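Muramidase (PDB 6ZM8) probably cleaves the glycan strands of bacterial peptidoglycan as a fungal muramidase (lysozyme) of glycoside hydrolase family 25, built on a TIM-type barrel. Local coordinates at residues 5-8 with 13-16; 25-30 with 47-52. One frame throughout, in Å; residues are numbered along the deposited sequence.

In the fold
Both contacts are buried, their centres about 7 Å apart on the outer side of the barrel wall, and both rest on neighbouring parallel strands, 2-7 and 26-33. Interaction 1 packs the first strand against the loop that leads into helix 16-22; interaction 2 sets the second strand against the end of helix 42-51. Neither has a hydrogen bond between its own segments. Interaction 1 is aromatic and methyl packing around a threonine, interaction 2 a smaller, wholly aliphatic touch on one alanine. The strands join them, with Ile-7 hydrogen-bonded through the backbone to Tyr-28 and Lys-30, and so does the Phe-16 ring, which has Thr-14 on one face and helix 42-51 on the other.

Interaction 1 of 2, residues 5-8 with 13-16; sequences FDIS and TTDF
Hydroxyl oxygen OG1 of Thr-14 sits against two methyl groups of Ile-7, CD1 at 3.6 Å and CG2 at 4.0 Å, the two side chains reaching toward each other tip to tip. The other branch of Thr-14 does more. With chi1 at -49°, OG1 sits beside the backbone N and CG2 falls anti to it; CG2 lies at the edge of the Phe-5 ring, in its plane and 3.8 Å from CE2, and at the same time 3.5 Å above the centre of one face of Phe-16. A single methyl thus fills the angle between two aromatic rings. Those rings also meet directly, Phe-5 CZ lying 3.9 Å from Phe-16 CE1, while Ile-7 CD1 touches Phe-16 CZ at 3.8 Å.

Phe-5 and Ile-7 point out of the TIM-type barrel from its first strand, 2-7, joining its outer side to the loop before helix 16-22. Between them Asp-6 turns the other way, its OD2 held by Asn-192 and Gln-180. Beyond the rings, Phe-5 stacks on Tyr-185. Asp-15 starts helix 16-22 as its N-cap, with OD1 bonded to Arg-18 N in the first turn, and its own backbone N is taken by Gln-187. Ser-8 bonds to Trp-10 and Gln-11; between 5-8 and 13-16 the contact is van der Waals packing, with no hydrogen bond across it.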
loop_
_atom_site.group_PDB
_atom_site.type_symbol
_atom_site.label_atom_id
_atom_site.label_comp_id
_atom_site.label_asym_id
_atom_site.label_seq_id
_atom_site.Cartn_x
_atom_site.Cartn_y
_atom_site.Cartn_z
ATOM N N PHE A 5 -8.486 -5.862 4.253
ATOM C CA PHE A 5 -8.088 -6.734 3.155
ATOM C C PHE A 5 -7.589 -5.872 1.989
ATOM O O PHE A 5 -7.592 -4.645 2.052
ATOM C CB PHE A 5 -9.220 -7.719 2.769
ATOM C CG PHE A 5 -10.451 -7.153 2.105
ATOM C CD1 PHE A 5 -11.371 -6.359 2.792
ATOM C CD2 PHE A 5 -10.733 -7.475 0.788
ATOM C CE1 PHE A 5 -12.533 -5.919 2.187
ATOM C CE2 PHE A 5 -11.906 -7.053 0.172
ATOM C CZ PHE A 5 -12.814 -6.287 0.885
ATOM N N ASP A 6 -7.136 -6.545 0.932
ATOM C CA ASP A 6 -6.741 -5.830 -0.276
ATOM C C ASP A 6 -7.034 -6.703 -1.489
ATOM O O ASP A 6 -7.074 -7.932 -1.416
ATOM C CB ASP A 6 -5.266 -5.358 -0.250
ATOM C CG ASP A 6 -4.281 -6.499 -0.124
ATOM O OD1 ASP A 6 -4.002 -7.136 -1.179
ATOM O OD2 ASP A 6 -3.816 -6.769 1.009
ATOM N N ILE A 7 -7.277 -6.002 -2.585
ATOM C CA ILE A 7 -7.723 -6.591 -3.854
ATOM C C ILE A 7 -7.095 -5.827 -5.019
ATOM O O ILE A 7 -6.646 -4.680 -4.906
ATOM C CB ILE A 7 -9.262 -6.579 -3.966
ATOM C CG1 ILE A 7 -9.813 -5.141 -3.886
ATOM C CG2 ILE A 7 -9.894 -7.503 -2.928
ATOM C CD1 ILE A 7 -11.328 -5.067 -3.827
ATOM N N SER A 8 -7.132 -6.505 -6.162
ATOM C CA SER A 8 -6.677 -5.953 -7.437
ATOM C C SER A 8 -7.594 -6.471 -8.528
ATOM O O SER A 8 -8.615 -7.129 -8.264
ATOM C CB SER A 8 -5.240 -6.348 -7.723
ATOM O OG SER A 8 -5.173 -7.729 -8.033
ATOM N N THR A 13 -14.630 -10.607 -8.121
ATOM C CA THR A 13 -15.835 -10.461 -7.297
ATOM C C THR A 13 -15.445 -9.962 -5.908
ATOM O O THR A 13 -14.718 -10.668 -5.217
ATOM C CB THR A 13 -16.647 -11.800 -7.285
ATOM O OG1 THR A 13 -16.694 -12.329 -8.638
ATOM C CG2 THR A 13 -17.994 -11.584 -6.650
ATOM N N THR A 14 -16.088 -8.844 -5.482
ATOM C CA THR A 14 -16.017 -8.406 -4.095
ATOM C C THR A 14 -17.359 -7.824 -3.700
ATOM O O THR A 14 -17.779 -6.796 -4.216
ATOM C CB THR A 14 -14.908 -7.377 -3.806
ATOM O OG1 THR A 14 -13.666 -7.819 -4.354
ATOM C CG2 THR A 14 -14.786 -7.161 -2.329
ATOM N N ASP A 15 -18.049 -8.512 -2.807
ATOM C CA ASP A 15 -19.317 -8.049 -2.210
ATOM C C ASP A 15 -18.977 -7.311 -0.935
ATOM O O ASP A 15 -18.622 -7.934 0.080
ATOM C CB ASP A 15 -20.219 -9.233 -1.986
ATOM C CG ASP A 15 -21.540 -8.904 -1.325
ATOM O OD1 ASP A 15 -21.669 -7.867 -0.723
ATOM O OD2 ASP A 15 -22.407 -9.810 -1.348
ATOM N N PHE A 16 -18.963 -5.998 -0.999
ATOM C CA PHE A 16 -18.494 -5.203 0.152
ATOM C C PHE A 16 -19.482 -5.200 1.322
ATOM O O PHE A 16 -19.070 -5.043 2.450
ATOM C CB PHE A 16 -18.134 -3.778 -0.269
ATOM C CG PHE A 16 -16.896 -3.722 -1.119
ATOM C CD1 PHE A 16 -15.640 -3.659 -0.516
ATOM C CD2 PHE A 16 -16.968 -3.756 -2.508
ATOM C CE1 PHE A 16 -14.499 -3.596 -1.343
ATOM C CE2 PHE A 16 -15.855 -3.674 -3.319
ATOM C CZ PHE A 16 -14.638 -3.584 -2.730
#

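Interaction 2 of 2, residues 25-30 with 47-52; sequences RFVYIK and TGATQN
Ala-49 lays its CB methyl on CG1 of Val-27, 3.7 Å away, and Ile-29 reaches the same methyl more loosely, its CD1 4.3 Å from Ala-49 CB. This is the inner face of a beta-alpha-beta unit of the TIM-type barrel: strand 26-33, helix 42-51 and then strand 55-61, which runs parallel to the first. Val-27 and Ile-29, two residues apart on the strand, point outward to the helix. Tyr-28 between them points into the barrel, where its ring stacks on Trp-158 and its OH hydrogen-bonds to Pro-91 O.

Torsion decides which branch of Val-27 does the touching. At chi1 62° CG1 stands between the backbone N and the carbonyl carbon and faces the helix, whereas CG2 is anti to the N and lies nearer Phe-5 on the adjoining strand. The small side chain of Ala-49 is consistent with the close approach of the two backbones, Val-27 CA and Ala-49 CA being 7.4 Å apart. Around the trio, Phe-54 lies on both Val-27 and Ala-49, Arg-56 on the next strand touches both as well, and Ile-29 is packed against Phe-42, Gln-45 and Tyr-46 of the same helix.

Three residues on from Ala-49, Asn-52 bonds back to the helix. Its backbone N bonds to Ala-49 O at 3.2 Å. Its side chain folds back along the helix to take up a second carbonyl, that of Gly-48: ND2 donates to Gly-48 O at 2.9 Å, nearly straight at 166°, with the oxygen close to the amide plane of Asn-52 and the donor tilted only 16° from the carbonyl plane of Gly-48.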
loop_
_atom_site.group_PDB
_atom_site.type_symbol
_atom_site.label_atom_id
_atom_site.label_comp_id
_atom_site.label_asym_id
_atom_site.label_seq_id
_atom_site.Cartn_x
_atom_site.Cartn_y
_atom_site.Cartn_z
ATOM N N ARG A 25 -13.043 -3.616 7.908
ATOM C CA ARG A 25 -13.326 -2.192 8.016
ATOM C C ARG A 25 -12.510 -1.323 7.061
ATOM O O ARG A 25 -12.846 -0.150 6.877
ATOM C CB ARG A 25 -13.155 -1.700 9.458
ATOM C CG ARG A 25 -14.162 -2.336 10.424
ATOM C CD ARG A 25 -15.569 -1.780 10.223
ATOM N NE ARG A 25 -16.559 -2.394 11.115
ATOM C CZ ARG A 25 -17.309 -3.441 10.821
ATOM N NH1 ARG A 25 -17.148 -4.110 9.689
ATOM N NH2 ARG A 25 -18.233 -3.822 11.691
ATOM N N PHE A 26 -11.446 -1.879 6.484
ATOM C CA PHE A 26 -10.662 -1.122 5.510
ATOM C C PHE A 26 -10.271 -2.059 4.369
ATOM O O PHE A 26 -10.206 -3.274 4.525
ATOM C CB PHE A 26 -9.425 -0.463 6.150
ATOM C CG PHE A 26 -8.388 -1.451 6.627
ATOM C CD1 PHE A 26 -7.377 -1.890 5.773
ATOM C CD2 PHE A 26 -8.463 -1.995 7.921
ATOM C CE1 PHE A 26 -6.464 -2.850 6.196
ATOM C CE2 PHE A 26 -7.556 -2.951 8.332
ATOM C CZ PHE A 26 -6.560 -3.375 7.488
ATOM N N VAL A 27 -9.971 -1.417 3.238
ATOM C CA VAL A 27 -9.534 -2.155 2.049
ATOM C C VAL A 27 -8.549 -1.268 1.280
ATOM O O VAL A 27 -8.777 -0.081 1.117
ATOM C CB VAL A 27 -10.735 -2.603 1.203
ATOM C CG1 VAL A 27 -11.548 -1.424 0.677
ATOM C CG2 VAL A 27 -10.301 -3.531 0.055
ATOM N N TYR A 28 -7.491 -1.909 0.779
ATOM C CA TYR A 28 -6.588 -1.313 -0.210
ATOM C C TYR A 28 -6.848 -1.954 -1.567
ATOM O O TYR A 28 -7.049 -3.161 -1.674
ATOM C CB TYR A 28 -5.106 -1.476 0.183
ATOM C CG TYR A 28 -4.531 -0.310 0.944
ATOM C CD1 TYR A 28 -4.273 0.884 0.293
ATOM C CD2 TYR A 28 -4.228 -0.397 2.297
ATOM C CE1 TYR A 28 -3.722 1.981 0.959
ATOM C CE2 TYR A 28 -3.666 0.692 2.982
ATOM C CZ TYR A 28 -3.422 1.879 2.304
ATOM O OH TYR A 28 -2.895 2.918 3.028
ATOM N N ILE A 29 -6.798 -1.115 -2.606
ATOM C CA ILE A 29 -7.245 -1.498 -3.946
ATOM C C ILE A 29 -6.170 -1.084 -4.941
ATOM O O ILE A 29 -5.748 0.073 -4.969
ATOM C CB ILE A 29 -8.576 -0.804 -4.279
ATOM C CG1 ILE A 29 -9.649 -1.191 -3.255
ATOM C CG2 ILE A 29 -9.024 -1.152 -5.694
ATOM C CD1 ILE A 29 -10.901 -0.326 -3.320
ATOM N N LYS A 30 -5.736 -2.013 -5.803
ATOM C CA LYS A 30 -4.701 -1.653 -6.766
ATOM C C LYS A 30 -5.230 -0.616 -7.741
ATOM O O LYS A 30 -6.288 -0.812 -8.379
ATOM C CB LYS A 30 -4.243 -2.861 -7.567
ATOM C CG LYS A 30 -3.060 -2.531 -8.490
ATOM C CD LYS A 30 -2.449 -3.754 -9.125
ATOM C CE LYS A 30 -1.334 -3.380 -10.093
ATOM N NZ LYS A 30 -0.705 -4.577 -10.656
ATOM N N THR A 47 -15.558 2.290 -5.704
ATOM C CA THR A 47 -16.964 2.682 -5.520
ATOM C C THR A 47 -17.696 1.725 -4.590
ATOM O O THR A 47 -18.419 2.189 -3.696
ATOM C CB THR A 47 -17.647 2.802 -6.875
ATOM O OG1 THR A 47 -17.005 3.774 -7.683
ATOM C CG2 THR A 47 -19.097 3.129 -6.771
ATOM N N GLY A 48 -17.523 0.426 -4.784
ATOM C CA GLY A 48 -18.194 -0.536 -3.906
ATOM C C GLY A 48 -17.764 -0.370 -2.454
ATOM O O GLY A 48 -18.562 -0.437 -1.520
ATOM N N ALA A 49 -16.461 -0.137 -2.255
ATOM C CA ALA A 49 -15.973 0.090 -0.885
ATOM C C ALA A 49 -16.646 1.322 -0.285
ATOM O O ALA A 49 -17.109 1.323 0.859
ATOM C CB ALA A 49 -14.461 0.242 -0.923
ATOM N N THR A 50 -16.663 2.410 -1.061
ATOM C CA THR A 50 -17.226 3.672 -0.590
ATOM C C THR A 50 -18.686 3.474 -0.150
ATOM O O THR A 50 -19.106 3.952 0.900
ATOM C CB THR A 50 -17.137 4.741 -1.667
ATOM O OG1 THR A 50 -15.774 4.892 -2.093
ATOM C CG2 THR A 50 -17.622 6.088 -1.159
ATOM N N GLN A 51 -19.463 2.807 -1.001
ATOM C CA GLN A 51 -20.910 2.672 -0.822
ATOM C C GLN A 51 -21.273 1.744 0.328
ATOM O O GLN A 51 -22.441 1.686 0.707
ATOM C CB GLN A 51 -21.543 2.170 -2.118
ATOM C CG GLN A 51 -21.477 3.207 -3.213
ATOM C CD GLN A 51 -21.991 2.558 -4.488
ATOM O OE1 GLN A 51 -22.055 1.330 -4.634
ATOM N NE2 GLN A 51 -22.311 3.375 -5.464
ATOM N N ASN A 52 -20.330 0.982 0.837
ATOM C CA ASN A 52 -20.591 -0.041 1.862
ATOM C C ASN A 52 -19.817 0.218 3.144
ATOM O O ASN A 52 -19.618 -0.678 3.959
ATOM C CB ASN A 52 -20.343 -1.426 1.294
ATOM C CG ASN A 52 -21.394 -1.802 0.290
ATOM O OD1 ASN A 52 -22.503 -2.162 0.672
ATOM N ND2 ASN A 52 -21.116 -1.629 -0.992
#